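Local coordinates for protein taurocyamine kinase (Schistosoma mansoni, PDB 4WOD) that reversibly transfers phosphate between ATP and taurocyamine, giving N-phosphotaurocyamine and ADP, as a magnesium-dependent guanidino kinase whose chain carries two approximate repeats, at residues A454-A459 / H621-G626; R489-F494 / K615-A620. The protein carries 4 engineered substitutions. All blocks are in the same frame, centred on the assembly; numbering follows the deposited sequence.

Contact 1 of 2, residues A454-A459 / H621-G626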
ATOM      1  N   ALA A 454      17.672 -38.119  15.393  1.00 27.80           N
ATOM      2  CA  ALA A 454      16.783 -39.262  15.562  1.00 26.03           C
ATOM      3  C   ALA A 454      15.738 -39.023  16.638  1.00 29.19           C
ATOM      4  O   ALA A 454      14.693 -39.684  16.656  1.00 21.91           O
ATOM      5  CB  ALA A 454      17.593 -40.496  15.919  1.00 24.73           C
ATOM      6  N   PHE A 455      16.037 -38.091  17.544  1.00 32.42           N
ATOM      7  CA  PHE A 455      15.236 -37.901  18.756  1.00 32.84           C
ATOM      8  C   PHE A 455      14.112 -36.869  18.613  1.00 33.08           C
ATOM      9  O   PHE A 455      14.275 -35.845  17.939  1.00 28.59           O
ATOM     10  CB  PHE A 455      16.144 -37.489  19.921  1.00 32.80           C
ATOM     11  CG  PHE A 455      17.215 -38.495  20.246  1.00 39.59           C
ATOM     12  CD1 PHE A 455      16.913 -39.636  20.980  1.00 40.99           C
ATOM     13  CD2 PHE A 455      18.530 -38.298  19.825  1.00 38.25           C
ATOM     14  CE1 PHE A 455      17.892 -40.572  21.285  1.00 42.71           C
ATOM     15  CE2 PHE A 455      19.519 -39.229  20.132  1.00 43.05           C
ATOM     16  CZ  PHE A 455      19.197 -40.370  20.866  1.00 39.34           C
ATOM     17  N   LYS A 456      12.984 -37.137  19.267  1.00 28.86           N
ATOM     18  CA  LYS A 456      11.918 -36.148  19.380  1.00 33.82           C
ATOM     19  C   LYS A 456      12.464 -34.906  20.058  1.00 35.65           C
ATOM     20  O   LYS A 456      13.264 -35.023  20.998  1.00 35.68           O
ATOM     21  CB  LYS A 456      10.734 -36.677  20.194  1.00 35.75           C
ATOM     22  CG  LYS A 456      10.433 -38.149  20.047  1.00 39.07           C
ATOM     23  CD  LYS A 456       9.397 -38.555  21.088  1.00 39.03           C
ATOM     24  CE  LYS A 456       8.899 -39.977  20.860  1.00 39.99           C
ATOM     25  NZ  LYS A 456       8.202 -40.082  19.554  1.00 36.56           N
ATOM     26  N   HIS A 457      12.044 -33.732  19.579  1.00 36.39           N
ATOM     27  CA  HIS A 457      12.339 -32.445  20.227  1.00 35.53           C
ATOM     28  C   HIS A 457      12.044 -32.586  21.708  1.00 37.36           C
ATOM     29  O   HIS A 457      11.100 -33.274  22.089  1.00 36.45           O
ATOM     30  CB  HIS A 457      11.487 -31.304  19.614  1.00 32.30           C
ATOM     31  CG  HIS A 457      11.935 -29.912  19.983  1.00 35.75           C
ATOM     32  ND1 HIS A 457      11.434 -29.228  21.073  1.00 35.23           N
ATOM     33  CD2 HIS A 457      12.828 -29.076  19.395  1.00 28.38           C
ATOM     34  CE1 HIS A 457      12.000 -28.032  21.144  1.00 26.29           C
ATOM     35  NE2 HIS A 457      12.854 -27.918  20.140  1.00 28.11           N
ATOM     36  N   PRO A 458      12.879 -31.966  22.557  1.00 42.98           N
ATOM     37  CA  PRO A 458      12.603 -32.005  23.997  1.00 39.35           C
ATOM     38  C   PRO A 458      11.166 -31.572  24.282  1.00 39.61           C
ATOM     39  O   PRO A 458      10.658 -30.684  23.589  1.00 41.19           O
ATOM     40  CB  PRO A 458      13.613 -30.990  24.594  1.00 39.20           C
ATOM     41  CG  PRO A 458      14.313 -30.323  23.422  1.00 37.67           C
ATOM     42  CD  PRO A 458      14.144 -31.261  22.257  1.00 39.63           C
ATOM     43  N   ALA A 459      10.495 -32.208  25.238  1.00 39.15           N
ATOM     44  CA  ALA A 459       9.191 -31.718  25.682  1.00 36.75           C
ATOM     45  C   ALA A 459       9.368 -30.308  26.230  1.00 30.88           C
ATOM     46  O   ALA A 459      10.491 -29.904  26.535  1.00 31.02           O
ATOM     47  CB  ALA A 459       8.585 -32.641  26.741  1.00 36.56           C
ATOM     48  N   HIS A 621       2.455 -28.507  17.831  1.00 15.96           N
ATOM     49  CA  HIS A 621       3.786 -28.917  18.297  1.00 14.99           C
ATOM     50  C   HIS A 621       4.364 -30.041  17.434  1.00 18.64           C
ATOM     51  O   HIS A 621       3.633 -30.913  16.987  1.00 22.54           O
ATOM     52  CB  HIS A 621       3.727 -29.360  19.768  1.00 18.17           C
ATOM     53  CG  HIS A 621       5.068 -29.655  20.375  1.00 21.41           C
ATOM     54  ND1 HIS A 621       5.675 -30.894  20.281  1.00 19.47           N
ATOM     55  CD2 HIS A 621       5.903 -28.885  21.118  1.00 18.57           C
ATOM     56  CE1 HIS A 621       6.834 -30.864  20.917  1.00 21.19           C
ATOM     57  NE2 HIS A 621       6.995 -29.658  21.435  1.00 20.63           N
ATOM     58  N   SER A 622       5.680 -30.032  17.234  1.00 16.72           N
ATOM     59  CA  SER A 622       6.323 -30.997  16.344  1.00 19.73           C
ATOM     60  C   SER A 622       7.394 -31.841  17.037  1.00 19.36           C
ATOM     61  O   SER A 622       8.182 -31.341  17.833  1.00 19.71           O
ATOM     62  CB  SER A 622       6.948 -30.259  15.156  1.00 19.15           C
ATOM     63  OG  SER A 622       7.896 -31.067  14.495  1.00 21.64           O
ATOM     64  N   ASP A 623       7.438 -33.126  16.705  1.00 23.64           N
ATOM     65  CA  ASP A 623       8.499 -33.989  17.208  1.00 21.35           C
ATOM     66  C   ASP A 623       9.863 -33.527  16.666  1.00 23.45           C
ATOM     67  O   ASP A 623      10.876 -33.588  17.358  1.00 24.94           O
ATOM     68  CB  ASP A 623       8.233 -35.445  16.824  1.00 24.02           C
ATOM     69  CG  ASP A 623       7.398 -36.184  17.850  1.00 32.04           C
ATOM     70  OD1 ASP A 623       6.942 -35.560  18.839  1.00 27.62           O
ATOM     71  OD2 ASP A 623       7.196 -37.405  17.662  1.00 31.50           O
ATOM     72  N   LYS A 624       9.858 -33.052  15.427  1.00 20.71           N
ATOM     73  CA  LYS A 624      11.042 -32.493  14.780  1.00 18.53           C
ATOM     74  C   LYS A 624      11.427 -31.111  15.354  1.00 24.77           C
ATOM     75  O   LYS A 624      12.567 -30.903  15.788  1.00 27.75           O
ATOM     76  CB  LYS A 624      10.813 -32.360  13.260  1.00 22.48           C
ATOM     77  CG  LYS A 624      10.347 -33.645  12.539  1.00 24.56           C
ATOM     78  CD  LYS A 624      10.277 -33.476  11.003  1.00 21.65           C
ATOM     79  CE  LYS A 624       9.079 -32.649  10.548  1.00 26.91           C
ATOM     80  NZ  LYS A 624       7.751 -33.332  10.672  1.00 27.70           N
ATOM     81  N   TYR A 625      10.475 -30.175  15.367  1.00 20.81           N
ATOM     82  CA  TYR A 625      10.820 -28.758  15.588  1.00 18.05           C
ATOM     83  C   TYR A 625      10.295 -28.114  16.879  1.00 21.17           C
ATOM     84  O   TYR A 625      10.500 -26.917  17.078  1.00 18.97           O
ATOM     85  CB  TYR A 625      10.333 -27.916  14.397  1.00 18.04           C
ATOM     86  CG  TYR A 625      10.776 -28.459  13.055  1.00 20.37           C
ATOM     87  CD1 TYR A 625      12.120 -28.723  12.803  1.00 17.64           C
ATOM     88  CD2 TYR A 625       9.846 -28.736  12.055  1.00 17.44           C
ATOM     89  CE1 TYR A 625      12.531 -29.237  11.580  1.00 16.15           C
ATOM     90  CE2 TYR A 625      10.246 -29.242  10.833  1.00 16.50           C
ATOM     91  CZ  TYR A 625      11.583 -29.498  10.603  1.00 17.36           C
ATOM     92  OH  TYR A 625      11.969 -30.009   9.382  1.00 18.83           O
ATOM     93  N   GLY A 626       9.614 -28.857  17.747  1.00 21.09           N
ATOM     94  CA  GLY A 626       9.068 -28.217  18.948  1.00 18.88           C
ATOM     95  C   GLY A 626       7.818 -27.410  18.618  1.00 16.59           C
ATOM     96  O   GLY A 626       7.030 -27.836  17.778  1.00 13.90           O
TER
HETATM   97  O   HOH W   1       9.148 -28.502  23.260  1.00 32.46           O

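Contact 2 of 2, residues R489-F494 / K615-A620. Engineered in segment 489-494: Gly493 (natural residue Asp).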
ATOM      1  N   ARG A 489       2.783 -18.898  19.751  1.00 14.19           N
ATOM      2  CA  ARG A 489       2.021 -20.161  19.743  1.00 12.48           C
ATOM      3  C   ARG A 489       1.043 -20.198  18.573  1.00 16.53           C
ATOM      4  O   ARG A 489       0.488 -19.174  18.167  1.00 14.56           O
ATOM      5  CB  ARG A 489       1.244 -20.386  21.059  1.00 14.32           C
ATOM      6  CG  ARG A 489       2.095 -20.675  22.309  1.00 13.20           C
ATOM      7  CD  ARG A 489       2.747 -22.096  22.277  1.00 13.86           C
ATOM      8  NE  ARG A 489       3.521 -22.422  23.486  1.00 14.97           N
ATOM      9  CZ  ARG A 489       4.803 -22.130  23.690  1.00 13.37           C
ATOM     10  NH1 ARG A 489       5.506 -21.482  22.774  1.00 13.73           N
ATOM     11  NH2 ARG A 489       5.391 -22.479  24.832  1.00 15.40           N
ATOM     12  N   SER A 490       0.883 -21.396  18.014  1.00 12.04           N
ATOM     13  CA  SER A 490      -0.110 -21.691  17.014  1.00 10.59           C
ATOM     14  C   SER A 490      -1.129 -22.618  17.641  1.00 15.22           C
ATOM     15  O   SER A 490      -0.787 -23.436  18.495  1.00 13.12           O
ATOM     16  CB  SER A 490       0.521 -22.363  15.780  1.00 13.80           C
ATOM     17  OG  SER A 490       1.524 -21.553  15.195  1.00 16.99           O
ATOM     18  N   VAL A 491      -2.376 -22.491  17.195  1.00 13.22           N
ATOM     19  CA  VAL A 491      -3.457 -23.308  17.696  1.00 13.16           C
ATOM     20  C   VAL A 491      -3.725 -24.420  16.689  1.00 16.96           C
ATOM     21  O   VAL A 491      -3.927 -24.154  15.487  1.00 17.11           O
ATOM     22  CB  VAL A 491      -4.738 -22.476  17.928  1.00 14.24           C
ATOM     23  CG1 VAL A 491      -5.922 -23.382  18.353  1.00 15.50           C
ATOM     24  CG2 VAL A 491      -4.483 -21.349  18.958  1.00 11.56           C
ATOM     25  N   GLU A 492      -3.726 -25.655  17.167  1.00 14.37           N
ATOM     26  CA  GLU A 492      -4.026 -26.804  16.301  1.00 17.51           C
ATOM     27  C   GLU A 492      -5.346 -26.665  15.558  1.00 18.65           C
ATOM     28  O   GLU A 492      -6.342 -26.212  16.119  1.00 18.49           O
ATOM     29  CB  GLU A 492      -4.068 -28.100  17.104  1.00 20.92           C
ATOM     30  CG  GLU A 492      -2.716 -28.768  17.291  1.00 27.98           C
ATOM     31  CD  GLU A 492      -2.847 -30.144  17.926  1.00 30.40           C
ATOM     32  OE1 GLU A 492      -3.977 -30.682  17.943  1.00 35.25           O
ATOM     33  OE2 GLU A 492      -1.829 -30.679  18.410  1.00 33.91           O
ATOM     34  N   GLY A 493      -5.351 -27.052  14.288  1.00 16.07           N
ATOM     35  CA  GLY A 493      -6.573 -27.027  13.510  1.00 17.23           C
ATOM     36  C   GLY A 493      -6.817 -25.796  12.664  1.00 19.78           C
ATOM     37  O   GLY A 493      -7.723 -25.801  11.833  1.00 26.22           O
ATOM     38  N   PHE A 494      -6.029 -24.739  12.866  1.00 20.68           N
ATOM     39  CA  PHE A 494      -6.203 -23.499  12.107  1.00 15.00           C
ATOM     40  C   PHE A 494      -5.081 -23.200  11.124  1.00 14.96           C
ATOM     41  O   PHE A 494      -3.890 -23.333  11.445  1.00 15.08           O
ATOM     42  CB  PHE A 494      -6.337 -22.309  13.070  1.00 13.76           C
ATOM     43  CG  PHE A 494      -7.613 -22.325  13.862  1.00 16.18           C
ATOM     44  CD1 PHE A 494      -8.767 -21.720  13.363  1.00 19.05           C
ATOM     45  CD2 PHE A 494      -7.683 -23.000  15.067  1.00 17.49           C
ATOM     46  CE1 PHE A 494      -9.950 -21.760  14.084  1.00 19.16           C
ATOM     47  CE2 PHE A 494      -8.855 -23.038  15.784  1.00 18.01           C
ATOM     48  CZ  PHE A 494      -9.989 -22.421  15.293  1.00 17.80           C
ATOM     49  N   LYS A 615      -4.885 -24.698  28.732  1.00 16.13           N
ATOM     50  CA  LYS A 615      -6.055 -25.455  29.172  1.00 21.42           C
ATOM     51  C   LYS A 615      -7.191 -25.478  28.144  1.00 17.91           C
ATOM     52  O   LYS A 615      -7.925 -26.462  28.073  1.00 18.99           O
ATOM     53  CB  LYS A 615      -6.587 -24.896  30.499  1.00 21.34           C
ATOM     54  CG  LYS A 615      -5.580 -24.951  31.634  1.00 21.58           C
ATOM     55  CD  LYS A 615      -5.247 -26.381  31.967  1.00 23.98           C
ATOM     56  CE  LYS A 615      -4.859 -26.517  33.423  1.00 31.60           C
ATOM     57  NZ  LYS A 615      -3.391 -26.477  33.589  1.00 26.10           N
ATOM     58  N   SER A 616      -7.325 -24.426  27.332  1.00 17.45           N
ATOM     59  CA  SER A 616      -8.512 -24.290  26.472  1.00 14.53           C
ATOM     60  C   SER A 616      -8.266 -24.646  25.002  1.00 22.08           C
ATOM     61  O   SER A 616      -9.194 -24.607  24.179  1.00 19.31           O
ATOM     62  CB  SER A 616      -9.065 -22.863  26.544  1.00 18.28           C
ATOM     63  OG  SER A 616      -9.506 -22.543  27.864  1.00 15.40           O
ATOM     64  N   MET A 617      -7.029 -24.978  24.666  1.00 17.07           N
ATOM     65  CA  MET A 617      -6.703 -25.285  23.277  1.00 17.93           C
ATOM     66  C   MET A 617      -5.380 -26.039  23.173  1.00 17.50           C
ATOM     67  O   MET A 617      -4.522 -25.919  24.045  1.00 19.71           O
ATOM     68  CB  MET A 617      -6.642 -23.987  22.467  1.00 16.94           C
ATOM     69  CG  MET A 617      -5.499 -23.082  22.908  1.00 17.08           C
ATOM     70  SD  MET A 617      -5.707 -21.359  22.456  1.00 22.51           S
ATOM     71  CE  MET A 617      -6.909 -20.844  23.705  1.00 15.94           C
ATOM     72  N   LYS A 618      -5.215 -26.800  22.090  1.00 14.29           N
ATOM     73  CA  LYS A 618      -3.985 -27.528  21.830  1.00 18.00           C
ATOM     74  C   LYS A 618      -3.034 -26.655  21.002  1.00 19.15           C
ATOM     75  O   LYS A 618      -3.437 -26.141  19.960  1.00 17.82           O
ATOM     76  CB  LYS A 618      -4.288 -28.845  21.087  1.00 18.90           C
ATOM     77  CG  LYS A 618      -5.315 -29.742  21.781  1.00 23.59           C
ATOM     78  CD  LYS A 618      -5.325 -31.158  21.207  1.00 29.49           C
ATOM     79  CE  LYS A 618      -6.153 -32.101  22.085  1.00 32.26           C
ATOM     80  NZ  LYS A 618      -6.223 -33.475  21.515  1.00 48.23           N
ATOM     81  N   PHE A 619      -1.796 -26.467  21.474  1.00 17.57           N
ATOM     82  CA  PHE A 619      -0.791 -25.718  20.717  1.00 17.13           C
ATOM     83  C   PHE A 619      -0.170 -26.609  19.649  1.00 19.70           C
ATOM     84  O   PHE A 619       0.203 -27.733  19.938  1.00 18.37           O
ATOM     85  CB  PHE A 619       0.321 -25.186  21.625  1.00 14.54           C
ATOM     86  CG  PHE A 619      -0.153 -24.198  22.647  1.00 17.21           C
ATOM     87  CD1 PHE A 619      -1.182 -23.316  22.350  1.00 16.53           C
ATOM     88  CD2 PHE A 619       0.394 -24.190  23.916  1.00 15.75           C
ATOM     89  CE1 PHE A 619      -1.636 -22.416  23.308  1.00 15.82           C
ATOM     90  CE2 PHE A 619      -0.053 -23.272  24.875  1.00 15.99           C
ATOM     91  CZ  PHE A 619      -1.063 -22.399  24.566  1.00 16.91           C
ATOM     92  N   ALA A 620      -0.052 -26.118  18.422  1.00 18.76           N
ATOM     93  CA  ALA A 620       0.636 -26.896  17.385  1.00 16.15           C
ATOM     94  C   ALA A 620       2.097 -27.228  17.804  1.00 17.75           C
ATOM     95  O   ALA A 620       2.888 -26.336  18.107  1.00 16.04           O
ATOM     96  CB  ALA A 620       0.607 -26.129  16.048  1.00 15.67           C
TER
HETATM   97  O   HOH W   2       2.768 -23.465  18.552  1.00 12.71           O
HETATM   98  O   HOH W   3      -4.371 -33.698  19.434  1.00 45.60           O

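Contact 1 of 2, residues A454-A459 / H621-G626
The carbonyl oxygen of Pro458 is gripped twice: His457 ND1, of the residue before, donates to it at 3.0 Å, and water 1 donates at 2.7 Å while also hydrogen-bonding to His621 NE2 on the other segment. The first bond is bent (139° at the hydrogen), with the oxygen tilted 28° out of the imidazole plane. In His457, chi1 of -167° sets CG anti to the backbone N, and Gly626 CA sits over one face of the ring, 3.5 Å from its centroid, in a CH-pi contact; Pro458 CD packs on the opposite face. Gly626 has no side chain, which lets the ring come down directly on its backbone. The backbone N of His457 donates to Asp623 O, nearly straight and in the carbonyl plane, though the modelled 2.5 Å is doubtfully short. At the solvent-exposed side, the Lys456 and Asp623 side chains run side by side and point the same way, meeting in a weak salt bridge (NZ to OD2, 3.4 Å). Tyr625 OH reaches Asp441 of helix 437-448. What receives the loop is a tight beta-hairpin: Ser622 and Gly626 pair through two backbone bonds around three loop residues, and Ser622 OG accepts from Tyr625 N in an ST motif.

Contact 2 of 2, residues R489-F494 / K615-A620
Val491 and Phe619 face each other as the non-hydrogen-bonded pair of an isolated antiparallel beta bridge, flanked by two backbone bonds: Ala620 N to Ser490 O and Glu492 N to Lys618 O, each 2.8 Å. Glu492 N lies 20° from the plane of the Lys618 carbonyl, Ala620 N 46° above that of Ser490, and Phe619 CA also makes a CA-H...O contact with Ser490 O. Water 2 adds a further link, accepting from Ser490 N and donating to Ala620 O. Beside the bridge, Arg489 bends at chi2 and lays CD over one face of the Phe619 ring, 3.8 Å from its centroid. The guanidinium is turned 74° from that ring, with Phe619 CD2 at its edge, and makes a cation-pi contact with Tyr627. Met588 of strand 588-595 and Ile610 of helix 599-614 pack against both Arg489 and Phe619, while Ser490 OG bonds to Ile628 O. Val491 opens a type II turn that includes the engineered Gly493. At the exposed end, water 3 joins Lys618 NZ to Glu492 OE1, weakly at the carboxylate. On the buried side, Val491 CG2 meets Met617 SD at 3.7 Å, their side chains crossing at about a right angle.

Overall arrangement
Both contacts lie in the second of the two approximate repeats, their centres about 16 Å apart. Along the chain the order is 454-459, 489-494, 615-620, 621-626, so contact 2 falls within the span closed by contact 1, and the last two segments run on directly from Ala620 to His621. This continuous stretch, leaving helix 599-614 and entering the hairpin of strands 621-622 and 626-627, thus meets two distant parts of the chain in turn: first the end of strand 480-489 and the loop that follows it, then the loop following helix 437-448. Contact 2 packs within the catalytic domain, whereas contact 1 joins the loop after helix 437-448 to the hairpin.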